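Local coordinates for fatty acid-binding protein 2 (Manduca sexta, PDB 1MDC) that binds fatty acids one to one inside a beta-barrel and so serves as a cytoplasmic lipid carrier, at residues 72-82 / 91-99; 15-23 / 116-124. All coordinates share one frame; numbering follows the deposited sequence.

Interaction 1: 72-82 / 91-99; sequences DVIGAGDSVKS and VTHVVKGDA. Unlike the reference sequence in segment 72-82: D78 (reference Glu). With SO4 (sulfate ion), chain B.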
ATOM      1  N   ASP A  72       5.675  -8.270   8.426  1.00  6.45           N
ATOM      2  CA  ASP A  72       5.730  -8.097   6.975  1.00 11.02           C
ATOM      3  C   ASP A  72       6.893  -7.223   6.475  1.00  8.64           C
ATOM      4  O   ASP A  72       7.587  -6.607   7.262  1.00 11.18           O
ATOM      5  CB  ASP A  72       4.365  -7.372   6.667  1.00 12.83           C
ATOM      6  CG  ASP A  72       3.802  -7.283   5.234  1.00 11.92           C
ATOM      7  OD1 ASP A  72       4.316  -8.095   4.369  1.00  8.03           O
ATOM      8  OD2 ASP A  72       2.937  -6.492   4.949  1.00 11.53           O
ATOM      9  N   VAL A  73       7.076  -7.204   5.155  1.00 10.23           N
ATOM     10  CA  VAL A  73       8.113  -6.426   4.500  1.00  9.72           C
ATOM     11  C   VAL A  73       7.443  -5.734   3.326  1.00  8.17           C
ATOM     12  O   VAL A  73       6.881  -6.398   2.461  1.00 10.30           O
ATOM     13  CB  VAL A  73       9.251  -7.290   4.018  1.00  9.14           C
ATOM     14  CG1 VAL A  73      10.265  -6.344   3.388  1.00 11.07           C
ATOM     15  CG2 VAL A  73       9.885  -8.069   5.161  1.00 10.93           C
ATOM     16  N   ILE A  74       7.477  -4.407   3.305  1.00 11.30           N
ATOM     17  CA  ILE A  74       6.860  -3.648   2.231  1.00 15.65           C
ATOM     18  C   ILE A  74       7.794  -2.598   1.640  1.00 22.66           C
ATOM     19  O   ILE A  74       8.902  -2.346   2.141  1.00 14.58           O
ATOM     20  CB  ILE A  74       5.614  -2.934   2.791  1.00 16.03           C
ATOM     21  CG1 ILE A  74       6.008  -1.985   3.881  1.00 15.18           C
ATOM     22  CG2 ILE A  74       4.574  -3.942   3.350  1.00 20.92           C
ATOM     23  CD1 ILE A  74       4.924  -0.924   4.116  1.00 26.03           C
ATOM     24  N   GLY A  75       7.351  -1.959   0.564  1.00 17.04           N
ATOM     25  CA  GLY A  75       8.189  -0.944  -0.024  1.00 20.37           C
ATOM     26  C   GLY A  75       9.474  -1.518  -0.544  1.00 17.27           C
ATOM     27  O   GLY A  75       9.488  -2.511  -1.246  1.00 20.10           O
ATOM     28  N   ALA A  76      10.558  -0.882  -0.199  1.00 27.14           N
ATOM     29  CA  ALA A  76      11.828  -1.349  -0.664  1.00 29.81           C
ATOM     30  C   ALA A  76      12.580  -2.016   0.445  1.00 26.81           C
ATOM     31  O   ALA A  76      13.678  -1.619   0.779  1.00 31.84           O
ATOM     32  CB  ALA A  76      12.616  -0.159  -1.203  1.00 27.49           C
ATOM     33  N   GLY A  77      11.955  -3.027   1.016  1.00 21.09           N
ATOM     34  CA  GLY A  77      12.531  -3.808   2.092  1.00 10.68           C
ATOM     35  C   GLY A  77      12.309  -3.356   3.523  1.00 19.34           C
ATOM     36  O   GLY A  77      13.087  -3.769   4.383  1.00 16.83           O
ATOM     37  N   ASP A  78      11.280  -2.546   3.796  1.00  9.42           N
ATOM     38  CA  ASP A  78      11.021  -2.055   5.140  1.00  9.82           C
ATOM     39  C   ASP A  78      10.282  -3.061   5.993  1.00 10.73           C
ATOM     40  O   ASP A  78       9.262  -3.566   5.561  1.00 11.34           O
ATOM     41  CB  ASP A  78      10.242  -0.713   4.983  1.00 13.89           C
ATOM     42  CG  ASP A  78      10.988   0.218   3.993  1.00 29.31           C
ATOM     43  OD1 ASP A  78      12.031   0.745   4.544  1.00 41.96           O
ATOM     44  OD2 ASP A  78      10.699   0.440   2.798  1.00 33.64           O
ATOM     45  N   SER A  79      10.808  -3.332   7.188  1.00 10.53           N
ATOM     46  CA  SER A  79      10.188  -4.295   8.107  1.00 15.66           C
ATOM     47  C   SER A  79       9.083  -3.659   8.890  1.00 22.52           C
ATOM     48  O   SER A  79       9.304  -2.665   9.546  1.00 16.45           O
ATOM     49  CB  SER A  79      11.168  -4.843   9.169  1.00 11.86           C
ATOM     50  OG  SER A  79      12.254  -5.457   8.454  1.00 11.59           O
ATOM     51  N   VAL A  80       7.891  -4.214   8.849  1.00  7.18           N
ATOM     52  CA  VAL A  80       6.820  -3.611   9.627  1.00  6.06           C
ATOM     53  C   VAL A  80       5.863  -4.676  10.169  1.00 10.61           C
ATOM     54  O   VAL A  80       6.007  -5.867   9.909  1.00 10.55           O
ATOM     55  CB  VAL A  80       5.965  -2.694   8.686  1.00 20.66           C
ATOM     56  CG1 VAL A  80       6.874  -1.608   8.060  1.00 17.78           C
ATOM     57  CG2 VAL A  80       5.281  -3.530   7.550  1.00  9.38           C
ATOM     58  N   LYS A  81       4.883  -4.230  10.930  1.00  7.83           N
ATOM     59  CA  LYS A  81       3.851  -5.081  11.458  1.00 11.15           C
ATOM     60  C   LYS A  81       2.673  -4.562  10.592  1.00 17.81           C
ATOM     61  O   LYS A  81       2.385  -3.360  10.622  1.00  9.22           O
ATOM     62  CB  LYS A  81       3.504  -4.857  12.893  1.00 12.99           C
ATOM     63  CG  LYS A  81       2.595  -5.929  13.366  1.00 20.39           C
ATOM     64  CD  LYS A  81       3.392  -7.173  13.675  1.00 30.26           C
ATOM     65  CE  LYS A  81       3.339  -7.510  15.141  1.00 42.64           C
ATOM     66  NZ  LYS A  81       4.404  -8.417  15.515  1.00 25.20           N
ATOM     67  N   SER A  82       1.994  -5.395   9.786  1.00 10.86           N
ATOM     68  CA  SER A  82       0.888  -4.861   8.967  1.00 12.33           C
ATOM     69  C   SER A  82      -0.441  -5.396   9.477  1.00  8.50           C
ATOM     70  O   SER A  82      -0.486  -6.456  10.091  1.00 10.52           O
ATOM     71  CB  SER A  82       0.987  -5.395   7.473  1.00  9.89           C
ATOM     72  OG  SER A  82       1.948  -4.819   6.651  1.00 13.63           O
ATOM     73  N   VAL A  91     -10.357  -0.994   1.734  1.00  5.88           N
ATOM     74  CA  VAL A  91      -9.378  -1.859   2.375  1.00 11.30           C
ATOM     75  C   VAL A  91      -8.428  -0.901   3.112  1.00 14.88           C
ATOM     76  O   VAL A  91      -7.893  -0.020   2.452  1.00  8.65           O
ATOM     77  CB  VAL A  91      -8.600  -2.584   1.266  1.00 12.63           C
ATOM     78  CG1 VAL A  91      -7.525  -3.452   1.944  1.00 13.89           C
ATOM     79  CG2 VAL A  91      -9.594  -3.538   0.559  1.00 14.90           C
ATOM     80  N   THR A  92      -8.236  -1.032   4.433  1.00  7.87           N
ATOM     81  CA  THR A  92      -7.356  -0.124   5.153  1.00  8.74           C
ATOM     82  C   THR A  92      -6.183  -0.905   5.634  1.00 12.20           C
ATOM     83  O   THR A  92      -6.352  -1.929   6.264  1.00 12.55           O
ATOM     84  CB  THR A  92      -8.095   0.400   6.381  1.00 10.48           C
ATOM     85  OG1 THR A  92      -9.266   1.070   5.934  1.00 12.06           O
ATOM     86  CG2 THR A  92      -7.288   1.426   7.142  1.00  9.19           C
ATOM     87  N   HIS A  93      -5.003  -0.432   5.328  1.00  5.83           N
ATOM     88  CA  HIS A  93      -3.807  -1.121   5.763  1.00  7.05           C
ATOM     89  C   HIS A  93      -3.108  -0.253   6.766  1.00 14.11           C
ATOM     90  O   HIS A  93      -2.718   0.845   6.389  1.00 11.29           O
ATOM     91  CB  HIS A  93      -2.900  -1.170   4.530  1.00  9.03           C
ATOM     92  CG  HIS A  93      -1.648  -1.962   4.625  1.00 14.37           C
ATOM     93  ND1 HIS A  93      -0.770  -2.142   3.478  1.00  8.73           N
ATOM     94  CD2 HIS A  93      -1.130  -2.590   5.680  1.00 17.47           C
ATOM     95  CE1 HIS A  93       0.208  -2.915   3.922  1.00  8.91           C
ATOM     96  NE2 HIS A  93       0.067  -3.187   5.204  1.00 19.45           N
ATOM     97  N   VAL A  94      -2.978  -0.721   8.008  1.00  9.66           N
ATOM     98  CA  VAL A  94      -2.313   0.059   9.030  1.00 21.33           C
ATOM     99  C   VAL A  94      -0.945  -0.544   9.166  1.00 12.19           C
ATOM    100  O   VAL A  94      -0.864  -1.769   9.249  1.00  6.84           O
ATOM    101  CB  VAL A  94      -2.996   0.025  10.390  1.00 17.38           C
ATOM    102  CG1 VAL A  94      -2.223   0.878  11.437  1.00 15.86           C
ATOM    103  CG2 VAL A  94      -4.460   0.400  10.247  1.00 18.63           C
ATOM    104  N   VAL A  95       0.117   0.271   9.176  1.00  7.56           N
ATOM    105  CA  VAL A  95       1.424  -0.361   9.293  1.00 13.59           C
ATOM    106  C   VAL A  95       2.180   0.273  10.421  1.00 18.43           C
ATOM    107  O   VAL A  95       2.111   1.487  10.554  1.00 14.43           O
ATOM    108  CB  VAL A  95       2.254  -0.312   7.999  1.00 16.27           C
ATOM    109  CG1 VAL A  95       1.502  -0.908   6.805  1.00 11.74           C
ATOM    110  CG2 VAL A  95       2.564   1.117   7.691  1.00 21.08           C
ATOM    111  N   LYS A  96       2.881  -0.532  11.220  1.00  9.35           N
ATOM    112  CA  LYS A  96       3.655   0.008  12.355  1.00 12.14           C
ATOM    113  C   LYS A  96       5.118  -0.305  12.127  1.00 14.62           C
ATOM    114  O   LYS A  96       5.468  -1.459  11.979  1.00 10.40           O
ATOM    115  CB  LYS A  96       3.168  -0.509  13.777  1.00 17.14           C
ATOM    116  CG  LYS A  96       4.104  -0.252  14.959  1.00 99.61           C
ATOM    117  CD  LYS A  96       4.837   1.060  14.869  1.00 44.23           C
ATOM    118  CE  LYS A  96       5.743   1.146  16.056  1.00 99.77           C
ATOM    119  NZ  LYS A  96       6.266   2.483  16.231  1.00 86.56           N
ATOM    120  N   GLY A  97       5.986   0.691  12.079  1.00 12.79           N
ATOM    121  CA  GLY A  97       7.389   0.397  11.850  1.00 14.62           C
ATOM    122  C   GLY A  97       8.229   1.125  12.867  1.00 23.50           C
ATOM    123  O   GLY A  97       7.687   1.774  13.743  1.00 16.82           O
ATOM    124  N   ASP A  98       9.545   1.045  12.782  1.00 20.89           N
ATOM    125  CA  ASP A  98      10.357   1.753  13.765  1.00 28.18           C
ATOM    126  C   ASP A  98      10.120   3.259  13.714  1.00 15.66           C
ATOM    127  O   ASP A  98      10.164   3.968  14.737  1.00 18.00           O
ATOM    128  CB  ASP A  98      11.850   1.699  13.361  1.00 27.32           C
ATOM    129  CG  ASP A  98      12.543   0.411  13.483  1.00 68.53           C
ATOM    130  OD1 ASP A  98      12.327  -0.171  14.647  1.00 53.63           O
ATOM    131  OD2 ASP A  98      13.251  -0.000  12.588  1.00 99.97           O
ATOM    132  N   ALA A  99       9.896   3.747  12.492  1.00 12.28           N
ATOM    133  CA  ALA A  99       9.676   5.179  12.311  1.00 15.60           C
ATOM    134  C   ALA A  99       8.339   5.709  12.849  1.00 18.16           C
ATOM    135  O   ALA A  99       8.193   6.900  13.147  1.00 15.66           O
ATOM    136  CB  ALA A  99       9.828   5.575  10.831  1.00 14.23           C
TER
HETATM  137  S   SO4 B 200      -0.918  -2.203   0.014  1.00 76.87           S
HETATM  138  O1  SO4 B 200      -2.001  -3.116   0.397  1.00 56.01           O
HETATM  139  O2  SO4 B 200      -1.171  -1.674  -1.310  1.00100.00           O
HETATM  140  O3  SO4 B 200      -0.852  -1.054   0.927  1.00 69.51           O
HETATM  141  O4  SO4 B 200       0.371  -2.951   0.012  1.00 66.10           O
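H93 and S82 meet because H93 holds CG anti to its backbone N (chi1 -173°), which brings the imidazole end close to S82, while S82 at chi1 -76° sets OG beside its own backbone N. They belong to neighbouring antiparallel strands of the fatty-acid-binding-protein beta-barrel, within the hairpin formed by 78-87 and 90-97. H93 NE2 gives its hydrogen to S82 OG at 2.9 Å, exactly in the ring plane. S82 OG passes its own hydrogen to D72 OD2 at 2.6 Å, on the anti lone pair, so a small hydroxyl that both accepts and donates suits this buried place. Replacing H93 by a leucine would probably leave S82 OG without its donor and the sulfate without one of its hydrogen-bond donors. Apolar V95 and I74 suit the same side of the sheet, where both touch the bound palmitate; V95 CG1 lies 4.4 Å from I74 CD1. Outward-facing K81 and K96 are paired by two backbone bonds, and K81 NZ reaches D71 in a salt bridge. The sulfate, probably from the crystallisation liquor, is also held by Y84 and K106, and its O3 takes a nearly straight bond (173°) from H93 ND1 at 2.8 Å.

Interaction 2: 15-23 / 116-124; sequences NFDGFLKSA and TITSSNWDG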
ATOM      1  N   ASN A  15       2.258  14.245  -3.310  1.00 11.32           N
ATOM      2  CA  ASN A  15       2.850  14.303  -1.974  1.00  6.33           C
ATOM      3  C   ASN A  15       3.467  13.009  -1.490  1.00  4.67           C
ATOM      4  O   ASN A  15       3.668  12.836  -0.290  1.00  9.56           O
ATOM      5  CB  ASN A  15       1.823  14.839  -0.920  1.00  9.33           C
ATOM      6  CG  ASN A  15       1.364  16.253  -1.248  1.00 23.28           C
ATOM      7  OD1 ASN A  15       2.056  17.004  -1.956  1.00 18.44           O
ATOM      8  ND2 ASN A  15       0.195  16.625  -0.758  1.00 13.30           N
ATOM      9  N   PHE A  16       3.772  12.100  -2.414  1.00 10.12           N
ATOM     10  CA  PHE A  16       4.362  10.840  -2.009  1.00  9.17           C
ATOM     11  C   PHE A  16       5.787  11.032  -1.493  1.00  7.84           C
ATOM     12  O   PHE A  16       6.223  10.402  -0.553  1.00 10.69           O
ATOM     13  CB  PHE A  16       4.206   9.769  -3.098  1.00 10.82           C
ATOM     14  CG  PHE A  16       4.552   8.325  -2.726  1.00 12.63           C
ATOM     15  CD1 PHE A  16       4.008   7.725  -1.602  1.00 11.04           C
ATOM     16  CD2 PHE A  16       5.410   7.584  -3.556  1.00 11.50           C
ATOM     17  CE1 PHE A  16       4.308   6.387  -1.295  1.00 12.36           C
ATOM     18  CE2 PHE A  16       5.737   6.258  -3.252  1.00 10.90           C
ATOM     19  CZ  PHE A  16       5.179   5.675  -2.117  1.00  9.52           C
ATOM     20  N   ASP A  17       6.529  11.920  -2.099  1.00  8.59           N
ATOM     21  CA  ASP A  17       7.885  12.133  -1.621  1.00 14.19           C
ATOM     22  C   ASP A  17       7.886  12.641  -0.176  1.00  6.12           C
ATOM     23  O   ASP A  17       8.710  12.286   0.665  1.00 13.01           O
ATOM     24  CB  ASP A  17       8.555  13.146  -2.570  1.00 17.35           C
ATOM     25  CG  ASP A  17      10.003  13.454  -2.182  1.00 41.67           C
ATOM     26  OD1 ASP A  17      10.866  12.643  -2.734  1.00 49.63           O
ATOM     27  OD2 ASP A  17      10.358  14.367  -1.453  1.00100.00           O
ATOM     28  N   GLY A  18       6.920  13.499   0.123  1.00 10.65           N
ATOM     29  CA  GLY A  18       6.764  14.082   1.444  1.00  9.04           C
ATOM     30  C   GLY A  18       6.482  13.032   2.455  1.00  9.37           C
ATOM     31  O   GLY A  18       7.028  13.028   3.553  1.00  8.91           O
ATOM     32  N   PHE A  19       5.614  12.111   2.071  1.00  8.37           N
ATOM     33  CA  PHE A  19       5.307  11.045   2.988  1.00  8.06           C
ATOM     34  C   PHE A  19       6.548  10.165   3.228  1.00  6.66           C
ATOM     35  O   PHE A  19       6.799   9.752   4.349  1.00  8.82           O
ATOM     36  CB  PHE A  19       4.175  10.076   2.411  1.00  4.21           C
ATOM     37  CG  PHE A  19       4.143   8.753   3.120  1.00 10.12           C
ATOM     38  CD1 PHE A  19       3.645   8.642   4.413  1.00 10.85           C
ATOM     39  CD2 PHE A  19       4.610   7.616   2.488  1.00 12.99           C
ATOM     40  CE1 PHE A  19       3.610   7.415   5.064  1.00 21.21           C
ATOM     41  CE2 PHE A  19       4.599   6.367   3.145  1.00 14.94           C
ATOM     42  CZ  PHE A  19       4.100   6.264   4.417  1.00 13.03           C
ATOM     43  N   LEU A  20       7.319   9.843   2.187  1.00  8.06           N
ATOM     44  CA  LEU A  20       8.483   8.984   2.385  1.00  8.49           C
ATOM     45  C   LEU A  20       9.545   9.638   3.256  1.00  9.66           C
ATOM     46  O   LEU A  20      10.265   8.967   4.001  1.00 13.95           O
ATOM     47  CB  LEU A  20       9.058   8.606   1.063  1.00  9.59           C
ATOM     48  CG  LEU A  20       8.086   7.733   0.247  1.00  8.74           C
ATOM     49  CD1 LEU A  20       8.607   7.596  -1.149  1.00 12.42           C
ATOM     50  CD2 LEU A  20       7.959   6.351   0.835  1.00  8.81           C
ATOM     51  N   LYS A  21       9.637  10.966   3.165  1.00 10.15           N
ATOM     52  CA  LYS A  21      10.617  11.693   3.976  1.00  7.15           C
ATOM     53  C   LYS A  21      10.251  11.550   5.443  1.00 10.01           C
ATOM     54  O   LYS A  21      11.066  11.340   6.323  1.00 16.37           O
ATOM     55  CB  LYS A  21      10.788  13.179   3.615  1.00 13.50           C
ATOM     56  CG  LYS A  21      11.515  13.363   2.275  1.00 10.95           C
ATOM     57  CD  LYS A  21      11.334  14.796   1.786  1.00 20.33           C
ATOM     58  CE  LYS A  21      12.226  15.209   0.660  1.00 79.18           C
ATOM     59  NZ  LYS A  21      11.566  16.255  -0.134  1.00 82.63           N
ATOM     60  N   SER A  22       8.977  11.652   5.716  1.00 11.95           N
ATOM     61  CA  SER A  22       8.487  11.536   7.070  1.00  6.66           C
ATOM     62  C   SER A  22       8.708  10.154   7.633  1.00  9.73           C
ATOM     63  O   SER A  22       8.571   9.933   8.841  1.00  9.34           O
ATOM     64  CB  SER A  22       6.992  11.904   7.101  1.00 15.23           C
ATOM     65  OG  SER A  22       6.177  10.706   6.838  1.00 14.59           O
ATOM     66  N   ALA A  23       9.047   9.227   6.740  1.00 12.36           N
ATOM     67  CA  ALA A  23       9.285   7.864   7.162  1.00 12.38           C
ATOM     68  C   ALA A  23      10.765   7.599   7.465  1.00 16.98           C
ATOM     69  O   ALA A  23      11.155   6.502   7.906  1.00 15.77           O
ATOM     70  CB  ALA A  23       8.619   6.832   6.265  1.00  9.79           C
ATOM     71  N   THR A 116      -5.208   6.853  -0.018  1.00  9.08           N
ATOM     72  CA  THR A 116      -4.946   8.058   0.733  1.00  5.92           C
ATOM     73  C   THR A 116      -4.010   7.608   1.831  1.00 13.72           C
ATOM     74  O   THR A 116      -4.328   6.679   2.548  1.00  8.18           O
ATOM     75  CB  THR A 116      -6.235   8.555   1.340  1.00 11.36           C
ATOM     76  OG1 THR A 116      -7.074   8.789   0.207  1.00 10.95           O
ATOM     77  CG2 THR A 116      -5.948   9.917   2.019  1.00  9.06           C
ATOM     78  N   ILE A 117      -2.871   8.273   1.959  1.00  8.88           N
ATOM     79  CA  ILE A 117      -1.907   7.904   2.961  1.00  4.10           C
ATOM     80  C   ILE A 117      -1.623   8.987   3.957  1.00 12.51           C
ATOM     81  O   ILE A 117      -1.385  10.123   3.559  1.00 10.43           O
ATOM     82  CB  ILE A 117      -0.634   7.750   2.096  1.00  5.49           C
ATOM     83  CG1 ILE A 117      -0.832   6.670   1.010  1.00 10.01           C
ATOM     84  CG2 ILE A 117       0.442   7.306   3.056  1.00 11.83           C
ATOM     85  CD1 ILE A 117       0.349   6.494   0.042  1.00 15.00           C
ATOM     86  N   THR A 118      -1.656   8.624   5.236  1.00  8.58           N
ATOM     87  CA  THR A 118      -1.388   9.538   6.336  1.00  6.72           C
ATOM     88  C   THR A 118      -0.265   8.921   7.182  1.00 15.60           C
ATOM     89  O   THR A 118      -0.080   7.698   7.171  1.00 11.21           O
ATOM     90  CB  THR A 118      -2.603   9.945   7.113  1.00 19.73           C
ATOM     91  OG1 THR A 118      -3.311   8.791   7.474  1.00 18.64           O
ATOM     92  CG2 THR A 118      -3.484  10.901   6.301  1.00 17.75           C
ATOM     93  N   SER A 119       0.515   9.742   7.902  1.00 11.61           N
ATOM     94  CA  SER A 119       1.639   9.250   8.716  1.00 15.45           C
ATOM     95  C   SER A 119       1.656   9.877  10.096  1.00 17.62           C
ATOM     96  O   SER A 119       1.156  10.978  10.283  1.00 13.72           O
ATOM     97  CB  SER A 119       2.817   9.854   7.952  1.00 21.55           C
ATOM     98  OG  SER A 119       3.960  10.010   8.705  1.00 18.12           O
ATOM     99  N   SER A 120       2.220   9.213  11.080  1.00  9.62           N
ATOM    100  CA  SER A 120       2.216   9.837  12.389  1.00  6.85           C
ATOM    101  C   SER A 120       3.324  10.894  12.496  1.00 11.15           C
ATOM    102  O   SER A 120       3.417  11.600  13.494  1.00 14.82           O
ATOM    103  CB  SER A 120       2.408   8.794  13.499  1.00 13.17           C
ATOM    104  OG  SER A 120       3.619   8.102  13.240  1.00 12.09           O
ATOM    105  N   ASN A 121       4.176  11.023  11.484  1.00 10.17           N
ATOM    106  CA  ASN A 121       5.236  12.022  11.594  1.00 10.10           C
ATOM    107  C   ASN A 121       5.089  13.276  10.761  1.00 24.86           C
ATOM    108  O   ASN A 121       6.001  14.097  10.759  1.00 16.00           O
ATOM    109  CB  ASN A 121       6.529  11.358  11.107  1.00  8.08           C
ATOM    110  CG  ASN A 121       6.988  10.263  12.068  1.00 12.84           C
ATOM    111  OD1 ASN A 121       6.619  10.231  13.243  1.00 20.66           O
ATOM    112  ND2 ASN A 121       7.808   9.354  11.576  1.00 11.56           N
ATOM    113  N   TRP A 122       3.971  13.427  10.058  1.00 10.46           N
ATOM    114  CA  TRP A 122       3.759  14.567   9.215  1.00  7.79           C
ATOM    115  C   TRP A 122       2.310  14.847   9.108  1.00 12.84           C
ATOM    116  O   TRP A 122       1.523  13.969   9.279  1.00 13.52           O
ATOM    117  CB  TRP A 122       4.058  13.957   7.844  1.00 17.60           C
ATOM    118  CG  TRP A 122       4.078  14.943   6.768  1.00 22.54           C
ATOM    119  CD1 TRP A 122       4.458  16.246   6.850  1.00 54.01           C
ATOM    120  CD2 TRP A 122       3.699  14.698   5.437  1.00 34.44           C
ATOM    121  NE1 TRP A 122       4.348  16.829   5.618  1.00 63.20           N
ATOM    122  CE2 TRP A 122       3.888  15.888   4.734  1.00 32.32           C
ATOM    123  CE3 TRP A 122       3.224  13.593   4.801  1.00 30.18           C
ATOM    124  CZ2 TRP A 122       3.603  15.993   3.406  1.00 52.71           C
ATOM    125  CZ3 TRP A 122       2.953  13.711   3.471  1.00 44.63           C
ATOM    126  CH2 TRP A 122       3.148  14.897   2.797  1.00 22.13           C
ATOM    127  N   ASP A 123       1.941  16.056   8.799  1.00 16.51           N
ATOM    128  CA  ASP A 123       0.536  16.389   8.695  1.00 27.63           C
ATOM    129  C   ASP A 123      -0.030  16.407   7.307  1.00 14.18           C
ATOM    130  O   ASP A 123      -1.208  16.672   7.142  1.00 30.99           O
ATOM    131  CB  ASP A 123       0.443  17.879   8.996  1.00 86.94           C
ATOM    132  CG  ASP A 123       0.397  18.098  10.447  1.00100.00           C
ATOM    133  OD1 ASP A 123      -0.160  17.292  11.159  1.00100.00           O
ATOM    134  OD2 ASP A 123       1.016  19.192  10.856  1.00100.00           O
ATOM    135  N   GLY A 124       0.792  16.163   6.313  1.00  8.25           N
ATOM    136  CA  GLY A 124       0.309  16.196   4.951  1.00 12.84           C
ATOM    137  C   GLY A 124      -0.493  14.940   4.663  1.00 16.29           C
ATOM    138  O   GLY A 124      -0.576  14.066   5.506  1.00 15.84           O
TER
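W122 lays its indole against the helix 16-21, and its atoms meet that helix in order. CB touches S22 CB at 3.7 Å; with CG anti to the backbone N (chi1 -173°), the ring then runs back along the helix. CE3 nears F19 CA, CZ3 comes within 3.4 Å of F19 N, and CH2, at the far end of the six-membered ring, reaches N15 O at 3.7 Å. One face lies over G18, where any side chain would collide with CH2, so glycine suits this turn; G124 N covers the opposite face. Deeper in, I117 CG2 sits over the centre of the F19 ring in a CH-pi contact, 3.8 Å from the centroid, an apolar pairing suited to a phenylalanine that also touches palmitate. Polar groups gather around S22. S119 OG donates to S22 OG at 3.0 Å, S22 OG donates to F19 O, and S119 OG in turn accepts a hydrogen bond from N121 N, an ST turn. The amide of N121 sends ND2 to S22 O at 2.9 Å, nearly straight at 167°. Such packing of the first helix of a helix-turn-helix lid against barrel strands is characteristic of the fatty-acid-binding protein fold.

How the interactions relate
The centres of the two interactions lie about 14 Å apart, and both contacts include strands of the one antiparallel sheet that curls into the barrel. Along the chain, interaction 1 is nested inside the loop that interaction 2 closes: 15-23 comes first, then 72-82 and 91-99, and finally 116-124. Interaction 1 joins neighbouring strands locally, whereas interaction 2 brings together segments separated by 92 residues and packs helix 16-21 against the barrel. Strand 100-109 lies between 90-97 and 112-119 in the sheet. The two contacts meet directly where A99 O is 2.9 Å from N121 ND2, and A99 CB packs on A23 O. Both reach the palmitate, through I74 and V95 in one and F19 in the other, so both border the fatty-acid cavity.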